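Local coordinates for reticulocyte binding protein (Streptococcus agalactiae COH1, PDB 3FAW) that probably hydrolyses alpha-1,6-glucosidic linkages in pullulan and related alpha-glucans, as a pullulanase of the streptococcal cell wall, at residues I270-V275 and I570-N575; A148-P153 and L217-K222; S247-Q252 and A367-L372. All coordinates share one frame; numbering follows the deposited sequence. Where two conformers were deposited one is given.

Interaction 1 lies at the C-terminal end of the parallel eight-stranded barrel, tying its first strand to the loop after the seventh, a region that lines the active site in the alpha-amylase family. Interaction 2 belongs to the beta domain matching carbohydrate-binding module 48, and interaction 3 sets the chain leaving that domain against a barrel helix. These two touch: Lys222 O packs on Ile369 CD1 at 3.7 Å. Interaction 1 stands apart, its nearest atoms about 7 Å from interaction 3 and about 16 Å from interaction 2. The side chains of His573 (interaction 1) and Leu249 (interaction 3) each lie about 13 Å from a bound calcium ion, and none of the contacts is a metal site.

Interaction 1 of 3, residues I270-V275 and I570-N575; sequences IYEAHV and IAAHDN
A histidine-carboxylate hydrogen bond, doubled by a backbone N-H, joins Glu272 to His573 at the C-terminal end of the barrel strands. Glu272 reaches across from the end of strand 269-273 with an extended side chain, and each of its two carboxylate oxygens takes one N-H from the same histidine. OE2 of Glu272 accepts the N-H of His573 ND1, 2.6 Å away, in a short and nearly straight bond of 160°. OE1 takes the backbone N of His573 at 2.9 Å along a more bent path. Both oxygens are met on their syn sides, though from somewhat outside the carboxylate plane. Seen from the ring, OE2 sits close to the imidazole plane, at the ND1 edge, while the planes of carboxylate and ring are turned 58° against each other.

The first torsion of His573 (chi1 73°) places CG between the backbone N and the carbonyl carbon, and this swings ND1 round to the same side as the backbone N-H, where one carboxylate can grip both. The barrel is the TIM barrel of the alpha-amylase family. The His573-Asp574 sequence, on the loop between strand 566-568 and helix 578-586, is consistent with the fourth conserved region of that family, which contributes to the active site in relatives.

Beside these bonds, Glu272 OE1 also rests against Ala572, 3.5 Å from its CA and 3.6 Å from its CB. The glutamate side chain touches Phe616 and His618 of strand 614-618 and Gln314 of strand 312-315, so it lies against the strands on either side of its own. The His573 ring, buried like Glu272, meets Trp344 edge-to-face and also meets the ring of Tyr346.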
loop_
_atom_site.group_PDB
_atom_site.type_symbol
_atom_site.label_atom_id
_atom_site.label_comp_id
_atom_site.label_asym_id
_atom_site.label_seq_id
_atom_site.Cartn_x
_atom_site.Cartn_y
_atom_site.Cartn_z
ATOM N N ILE A 270 -5.489 9.713 8.864
ATOM C CA ILE A 270 -4.263 9.299 8.176
ATOM C C ILE A 270 -3.875 10.301 7.089
ATOM O O ILE A 270 -4.727 10.783 6.339
ATOM C CB ILE A 270 -4.425 7.875 7.564
ATOM C CG1 ILE A 270 -4.700 6.852 8.672
ATOM C CG2 ILE A 270 -3.189 7.469 6.755
ATOM C CD1 ILE A 270 -5.029 5.447 8.164
ATOM N N TYR A 271 -2.580 10.598 7.017
ATOM C CA TYR A 271 -2.022 11.551 6.060
ATOM C C TYR A 271 -1.004 10.826 5.175
ATOM O O TYR A 271 0.024 10.363 5.674
ATOM C CB TYR A 271 -1.357 12.700 6.825
ATOM C CG TYR A 271 -0.851 13.843 5.969
ATOM C CD1 TYR A 271 -1.707 14.864 5.560
ATOM C CD2 TYR A 271 0.490 13.915 5.590
ATOM C CE1 TYR A 271 -1.240 15.922 4.779
ATOM C CE2 TYR A 271 0.964 14.960 4.810
ATOM C CZ TYR A 271 0.098 15.964 4.411
ATOM O OH TYR A 271 0.571 16.999 3.639
ATOM N N GLU A 272 -1.294 10.725 3.874
ATOM C CA GLU A 272 -0.452 9.960 2.939
ATOM C C GLU A 272 0.587 10.819 2.212
ATOM O O GLU A 272 0.236 11.623 1.347
ATOM C CB GLU A 272 -1.316 9.225 1.909
ATOM C CG GLU A 272 -0.529 8.230 1.032
ATOM C CD GLU A 272 -1.224 7.888 -0.277
ATOM O OE1 GLU A 272 -1.924 8.756 -0.837
ATOM O OE2 GLU A 272 -1.061 6.747 -0.758
ATOM N N ALA A 273 1.863 10.606 2.542
ATOM C CA ALA A 273 2.978 11.345 1.935
ATOM C C ALA A 273 4.087 10.439 1.378
ATOM O O ALA A 273 4.366 9.361 1.911
ATOM C CB ALA A 273 3.571 12.319 2.954
ATOM N N HIS A 274 4.707 10.901 0.296
ATOM C CA HIS A 274 5.919 10.310 -0.272
ATOM C C HIS A 274 7.127 11.105 0.264
ATOM O O HIS A 274 7.098 12.337 0.300
ATOM C CB HIS A 274 5.832 10.410 -1.796
ATOM C CG HIS A 274 6.888 9.653 -2.536
ATOM N ND1 HIS A 274 8.178 10.118 -2.679
ATOM C CD2 HIS A 274 6.829 8.490 -3.225
ATOM C CE1 HIS A 274 8.874 9.259 -3.403
ATOM N NE2 HIS A 274 8.078 8.263 -3.748
ATOM N N VAL A 275 8.173 10.396 0.688
ATOM C CA VAL A 275 9.321 11.016 1.376
ATOM C C VAL A 275 10.072 12.034 0.512
ATOM O O VAL A 275 10.555 13.053 1.018
ATOM C CB VAL A 275 10.315 9.945 1.892
ATOM C CG1 VAL A 275 11.564 10.597 2.484
ATOM C CG2 VAL A 275 9.641 9.057 2.928
ATOM N N ILE A 570 -11.349 10.689 -0.673
ATOM C CA ILE A 570 -11.688 11.216 -1.998
ATOM C C ILE A 570 -10.454 11.461 -2.882
ATOM O O ILE A 570 -10.592 11.756 -4.068
ATOM C CB ILE A 570 -12.559 12.492 -1.907
ATOM C CG1 ILE A 570 -11.922 13.543 -0.982
ATOM C CG2 ILE A 570 -13.964 12.127 -1.440
ATOM C CD1 ILE A 570 -12.679 14.859 -0.922
ATOM N N ALA A 571 -9.256 11.316 -2.318
ATOM C CA ALA A 571 -8.020 11.419 -3.103
ATOM C C ALA A 571 -6.878 10.633 -2.466
ATOM O O ALA A 571 -6.922 10.286 -1.285
ATOM C CB ALA A 571 -7.623 12.863 -3.272
ATOM N N ALA A 572 -5.857 10.366 -3.273
ATOM C CA ALA A 572 -4.656 9.656 -2.840
ATOM C C ALA A 572 -3.554 9.919 -3.861
ATOM O O ALA A 572 -3.752 10.691 -4.793
ATOM C CB ALA A 572 -4.928 8.172 -2.720
ATOM N N HIS A 573 -2.403 9.276 -3.685
ATOM C CA HIS A 573 -1.284 9.437 -4.618
ATOM C C HIS A 573 -1.661 9.022 -6.045
ATOM O O HIS A 573 -1.150 9.590 -7.006
ATOM C CB HIS A 573 -0.060 8.653 -4.138
ATOM C CG HIS A 573 -0.192 7.169 -4.300
ATOM N ND1 HIS A 573 -0.676 6.350 -3.303
ATOM C CD2 HIS A 573 0.074 6.362 -5.355
ATOM C CE1 HIS A 573 -0.695 5.103 -3.735
ATOM N NE2 HIS A 573 -0.244 5.082 -4.977
ATOM N N ASP A 574 -2.550 8.033 -6.162
ATOM C CA ASP A 574 -3.044 7.534 -7.454
ATOM C C ASP A 574 -4.096 8.463 -8.034
ATOM O O ASP A 574 -4.809 9.133 -7.284
ATOM C CB ASP A 574 -3.694 6.151 -7.294
ATOM C CG ASP A 574 -2.688 5.028 -7.184
ATOM O OD1 ASP A 574 -1.603 5.123 -7.792
ATOM O OD2 ASP A 574 -3.000 4.030 -6.502
ATOM N N ASN A 575 -4.207 8.488 -9.365
ATOM C CA ASN A 575 -5.244 9.261 -10.069
ATOM C C ASN A 575 -5.081 10.783 -9.907
ATOM O O ASN A 575 -4.108 11.238 -9.303
ATOM C CB ASN A 575 -6.640 8.781 -9.644
ATOM C CG ASN A 575 -6.806 7.277 -9.792
ATOM O OD1 ASN A 575 -6.740 6.739 -10.898
ATOM N ND2 ASN A 575 -7.016 6.591 -8.673
#

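Interaction 2 of 3, residues A148-P153 and L217-K222; sequences ASLWSP and LDPYAK
Leu150 on strand 146-151 and Asp218 at the start of a type I beta turn, Asp218 to Ala221, pass each other with their CA atoms 7.2 Å apart, too far for direct backbone bonding. Both belong to the antiparallel beta domain that matches carbohydrate-binding module 48, the isoamylase N-terminal domain. The turn is closed by Ala221 N donating to Asp218 O, and a single residue, Leu217, separates it from strand 212-216.

Apolar contact is confined to one methyl. With CG of Leu150 anti to the backbone N (chi1 -179°), its CD1 reaches CD of the Pro219 ring, 4.0 Å away, and the two side chains cross at about a right angle. Next to this, water carries the polar link. Two waters both donate to Ser149 O, at 2.9 Å and 3.0 Å, and each passes its other hydrogen to a different oxygen of the Asp218 carboxylate, so a single strand carbonyl is bridged twice to one side chain. OD2 of the aspartate has a further partner in the hydroxyl of Tyr203, on strand 202-209, which would help hold the carboxylate in place. Its OD1 is also the acceptor of an Asx turn: Tyr220 N donates to Asp218 OD1 over 3.1 Å, approaching from above the carboxylate plane, 60° out of it.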
loop_
_atom_site.group_PDB
_atom_site.type_symbol
_atom_site.label_atom_id
_atom_site.label_comp_id
_atom_site.label_asym_id
_atom_site.label_seq_id
_atom_site.Cartn_x
_atom_site.Cartn_y
_atom_site.Cartn_z
ATOM N N ALA A 148 24.537 -17.290 9.190
ATOM C CA ALA A 148 23.718 -17.104 7.990
ATOM C C ALA A 148 22.844 -18.326 7.698
ATOM O O ALA A 148 23.253 -19.462 7.925
ATOM C CB ALA A 148 24.609 -16.803 6.796
ATOM N N SER A 149 21.644 -18.069 7.183
ATOM C CA SER A 149 20.689 -19.119 6.821
ATOM C C SER A 149 19.917 -18.718 5.567
ATOM O O SER A 149 19.449 -17.583 5.467
ATOM C CB SER A 149 19.708 -19.376 7.967
ATOM O OG SER A 149 20.278 -20.221 8.953
ATOM N N LEU A 150 19.798 -19.651 4.623
ATOM C CA LEU A 150 19.025 -19.457 3.387
ATOM C C LEU A 150 18.206 -20.716 3.082
ATOM O O LEU A 150 18.758 -21.816 3.010
ATOM C CB LEU A 150 19.953 -19.169 2.203
ATOM C CG LEU A 150 19.249 -18.914 0.860
ATOM C CD1 LEU A 150 18.656 -17.505 0.826
ATOM C CD2 LEU A 150 20.189 -19.135 -0.315
ATOM N N TRP A 151 16.898 -20.548 2.895
ATOM C CA TRP A 151 16.007 -21.665 2.564
ATOM C C TRP A 151 16.004 -21.904 1.051
ATOM O O TRP A 151 15.699 -20.996 0.278
ATOM C CB TRP A 151 14.588 -21.375 3.072
ATOM C CG TRP A 151 13.605 -22.485 2.852
ATOM C CD1 TRP A 151 13.384 -23.561 3.663
ATOM C CD2 TRP A 151 12.695 -22.618 1.753
ATOM N NE1 TRP A 151 12.397 -24.358 3.132
ATOM C CE2 TRP A 151 11.960 -23.803 1.959
ATOM C CE3 TRP A 151 12.438 -21.852 0.608
ATOM C CZ2 TRP A 151 10.977 -24.243 1.062
ATOM C CZ3 TRP A 151 11.461 -22.286 -0.280
ATOM C CH2 TRP A 151 10.742 -23.472 -0.048
ATOM N N SER A 152 16.352 -23.121 0.633
ATOM C CA SER A 152 16.415 -23.465 -0.799
ATOM C C SER A 152 16.531 -24.986 -1.001
ATOM O O SER A 152 17.599 -25.493 -1.335
ATOM C CB SER A 152 17.593 -22.744 -1.472
ATOM O OG SER A 152 17.580 -22.933 -2.876
ATOM N N PRO A 153 15.415 -25.714 -0.822
ATOM C CA PRO A 153 15.484 -27.168 -0.696
ATOM C C PRO A 153 15.902 -27.939 -1.958
ATOM O O PRO A 153 16.370 -29.066 -1.825
ATOM C CB PRO A 153 14.060 -27.549 -0.266
ATOM C CG PRO A 153 13.204 -26.460 -0.780
ATOM C CD PRO A 153 14.030 -25.216 -0.747
ATOM N N LEU A 217 19.558 -12.627 -4.243
ATOM C CA LEU A 217 19.508 -11.667 -3.139
ATOM C C LEU A 217 18.793 -12.301 -1.958
ATOM O O LEU A 217 17.656 -12.747 -2.091
ATOM C CB LEU A 217 18.774 -10.388 -3.570
ATOM C CG LEU A 217 18.380 -9.391 -2.471
ATOM C CD1 LEU A 217 19.593 -8.996 -1.635
ATOM C CD2 LEU A 217 17.707 -8.144 -3.062
ATOM N N ASP A 218 19.467 -12.345 -0.811
ATOM C CA ASP A 218 18.873 -12.842 0.430
ATOM C C ASP A 218 17.538 -12.128 0.686
ATOM O O ASP A 218 17.517 -10.915 0.903
ATOM C CB ASP A 218 19.845 -12.605 1.594
ATOM C CG ASP A 218 19.406 -13.271 2.886
ATOM O OD1 ASP A 218 18.306 -13.866 2.937
ATOM O OD2 ASP A 218 20.173 -13.198 3.870
ATOM N N PRO A 219 16.412 -12.872 0.639
ATOM C CA PRO A 219 15.123 -12.217 0.883
ATOM C C PRO A 219 14.959 -11.640 2.295
ATOM O O PRO A 219 14.164 -10.728 2.477
ATOM C CB PRO A 219 14.088 -13.322 0.608
ATOM C CG PRO A 219 14.823 -14.587 0.609
ATOM C CD PRO A 219 16.266 -14.307 0.337
ATOM N N TYR A 220 15.713 -12.163 3.263
ATOM C CA TYR A 220 15.687 -11.685 4.648
ATOM C C TYR A 220 16.793 -10.672 4.957
ATOM O O TYR A 220 17.081 -10.408 6.121
ATOM C CB TYR A 220 15.775 -12.877 5.614
ATOM C CG TYR A 220 14.453 -13.569 5.809
ATOM C CD1 TYR A 220 13.896 -14.329 4.785
ATOM C CD2 TYR A 220 13.746 -13.451 7.002
ATOM C CE1 TYR A 220 12.679 -14.957 4.942
ATOM C CE2 TYR A 220 12.520 -14.080 7.171
ATOM C CZ TYR A 220 11.994 -14.834 6.132
ATOM O OH TYR A 220 10.789 -15.471 6.265
ATOM N N ALA A 221 17.397 -10.105 3.915
ATOM C CA ALA A 221 18.411 -9.057 4.058
ATOM C C ALA A 221 17.857 -7.820 4.778
ATOM O O ALA A 221 16.802 -7.299 4.406
ATOM C CB ALA A 221 18.961 -8.663 2.679
ATOM N N LYS A 222 18.578 -7.362 5.802
ATOM C CA LYS A 222 18.154 -6.226 6.622
ATOM C C LYS A 222 18.671 -4.887 6.095
ATOM O O LYS A 222 18.196 -3.830 6.509
ATOM C CB LYS A 222 18.602 -6.422 8.077
ATOM C CG LYS A 222 18.110 -7.722 8.730
ATOM C CD LYS A 222 16.584 -7.840 8.731
ATOM C CE LYS A 222 16.119 -9.129 9.386
ATOM N NZ LYS A 222 16.559 -10.337 8.628
HETATM O O HOH W 1 17.348 -16.104 4.170
HETATM O O HOH W 2 21.343 -15.370 4.851
#

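Interaction 3 of 3, residues S247-Q252 and A367-L372; sequences SQLGPQ and ARIAEL
The methyl of Ala370 stands above the plane of the flat peptide group joining Leu249 to Gly250 but beyond its nitrogen rim, Ala370 CB 3.8 Å from Gly250 N. A second flat group, the Gln252 amide, holds the loop in shape from within: Gln252 NE2 donates to Ser247 O and to Gly250 O, 3.1 Å in each case, and both acceptors lie near the amide plane. The bond to Gly250 O comes from above that carbonyl's plane.

The loop runs close to the helix here, Gly250 CA only 4.0 Å from Ala370 CA. Gly250 has a positive phi (76°), a backbone shape that glycine adopts readily. Leu249 points at the helix. Its CG lies anti to the carbonyl carbon (chi1 -51°), which brings CD1 across onto Ile369, 3.9 Å from its CB, while Leu249 CB sits 4.2 Å from Ala370 CB. One turn further on, Lys373 NZ bonds to Leu249 O.

Helix 367-381 connects strand 312-315 to strand 385-390, the beta-alpha-beta crossover of a TIM barrel, and the chain packed on it leads from the beta domain matching carbohydrate-binding module 48 to the first barrel strand, 269-273.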
loop_
_atom_site.group_PDB
_atom_site.type_symbol
_atom_site.label_atom_id
_atom_site.label_comp_id
_atom_site.label_asym_id
_atom_site.label_seq_id
_atom_site.Cartn_x
_atom_site.Cartn_y
_atom_site.Cartn_z
ATOM N N SER A 247 19.426 -3.547 15.768
ATOM C CA SER A 247 19.188 -3.219 17.181
ATOM C C SER A 247 20.198 -2.222 17.757
ATOM O O SER A 247 19.889 -1.498 18.706
ATOM C CB SER A 247 19.182 -4.498 18.028
ATOM O OG SER A 247 20.421 -5.181 17.943
ATOM N N GLN A 248 21.395 -2.181 17.173
ATOM C CA GLN A 248 22.444 -1.276 17.624
ATOM C C GLN A 248 22.298 0.142 17.045
ATOM O O GLN A 248 22.973 1.060 17.500
ATOM C CB GLN A 248 23.825 -1.857 17.278
ATOM C CG GLN A 248 24.159 -3.150 18.032
ATOM C CD GLN A 248 25.556 -3.675 17.736
ATOM O OE1 GLN A 248 26.135 -3.383 16.690
ATOM N NE2 GLN A 248 26.104 -4.456 18.663
ATOM N N LEU A 249 21.408 0.319 16.066
ATOM C CA LEU A 249 21.300 1.586 15.324
ATOM C C LEU A 249 20.063 2.406 15.703
ATOM O O LEU A 249 19.036 1.861 16.104
ATOM C CB LEU A 249 21.276 1.311 13.816
ATOM C CG LEU A 249 22.389 0.414 13.271
ATOM C CD1 LEU A 249 22.102 0.012 11.818
ATOM C CD2 LEU A 249 23.748 1.098 13.395
ATOM N N GLY A 250 20.173 3.722 15.559
ATOM C CA GLY A 250 19.069 4.638 15.850
ATOM C C GLY A 250 18.853 4.838 17.342
ATOM O O GLY A 250 19.571 4.247 18.156
ATOM N N PRO A 251 17.861 5.672 17.711
ATOM C CA PRO A 251 17.540 5.905 19.124
ATOM C C PRO A 251 17.198 4.599 19.839
ATOM O O PRO A 251 16.329 3.857 19.382
ATOM C CB PRO A 251 16.310 6.828 19.079
ATOM C CG PRO A 251 16.240 7.360 17.701
ATOM C CD PRO A 251 16.981 6.428 16.801
ATOM N N GLN A 252 17.879 4.333 20.948
ATOM C CA GLN A 252 17.729 3.072 21.672
ATOM C C GLN A 252 16.471 3.012 22.547
ATOM O O GLN A 252 16.096 1.936 23.019
ATOM C CB GLN A 252 18.981 2.799 22.515
ATOM C CG GLN A 252 20.233 2.553 21.678
ATOM C CD GLN A 252 20.115 1.308 20.820
ATOM O OE1 GLN A 252 20.057 0.193 21.336
ATOM N NE2 GLN A 252 20.065 1.494 19.504
ATOM N N ALA A 367 23.187 3.321 7.949
ATOM C CA ALA A 367 22.653 4.681 8.064
ATOM C C ALA A 367 21.129 4.744 7.923
ATOM O O ALA A 367 20.455 5.308 8.779
ATOM C CB ALA A 367 23.317 5.592 7.044
ATOM N N ARG A 368 20.592 4.151 6.858
ATOM C CA ARG A 368 19.148 4.220 6.568
ATOM C C ARG A 368 18.259 3.646 7.671
ATOM O O ARG A 368 17.145 4.131 7.881
ATOM C CB ARG A 368 18.827 3.544 5.232
ATOM C CG ARG A 368 19.167 2.051 5.189
ATOM C CD ARG A 368 20.162 1.762 4.106
ATOM N NE ARG A 368 19.613 1.075 2.962
ATOM C CZ ARG A 368 20.192 1.023 1.766
ATOM N NH1 ARG A 368 21.335 1.656 1.514
ATOM N NH2 ARG A 368 19.606 0.346 0.805
ATOM N N ILE A 369 18.746 2.615 8.356
ATOM C CA ILE A 369 18.048 2.037 9.500
ATOM C C ILE A 369 18.000 3.064 10.634
ATOM O O ILE A 369 16.944 3.287 11.241
ATOM C CB ILE A 369 18.739 0.730 9.974
ATOM C CG1 ILE A 369 18.591 -0.358 8.906
ATOM C CG2 ILE A 369 18.160 0.256 11.317
ATOM C CD1 ILE A 369 19.377 -1.630 9.193
ATOM N N ALA A 370 19.146 3.689 10.899
ATOM C CA ALA A 370 19.242 4.748 11.902
ATOM C C ALA A 370 18.415 5.983 11.508
ATOM O O ALA A 370 17.773 6.607 12.350
ATOM C CB ALA A 370 20.701 5.134 12.116
ATOM N N GLU A 371 18.430 6.321 10.222
ATOM C CA GLU A 371 17.705 7.491 9.720
ATOM C C GLU A 371 16.177 7.345 9.767
ATOM O O GLU A 371 15.481 8.311 10.075
ATOM C CB GLU A 371 18.145 7.808 8.294
ATOM C CG GLU A 371 19.566 8.333 8.188
ATOM C CD GLU A 371 20.092 8.272 6.771
ATOM O OE1 GLU A 371 20.113 7.170 6.185
ATOM O OE2 GLU A 371 20.478 9.327 6.237
ATOM N N LEU A 372 15.657 6.155 9.457
ATOM C CA LEU A 372 14.208 5.920 9.531
ATOM C C LEU A 372 13.737 5.844 10.988
ATOM O O LEU A 372 12.680 6.367 11.329
ATOM C CB LEU A 372 13.796 4.656 8.764
ATOM C CG LEU A 372 12.283 4.356 8.732
ATOM C CD1 LEU A 372 11.487 5.543 8.169
ATOM C CD2 LEU A 372 11.979 3.088 7.935
#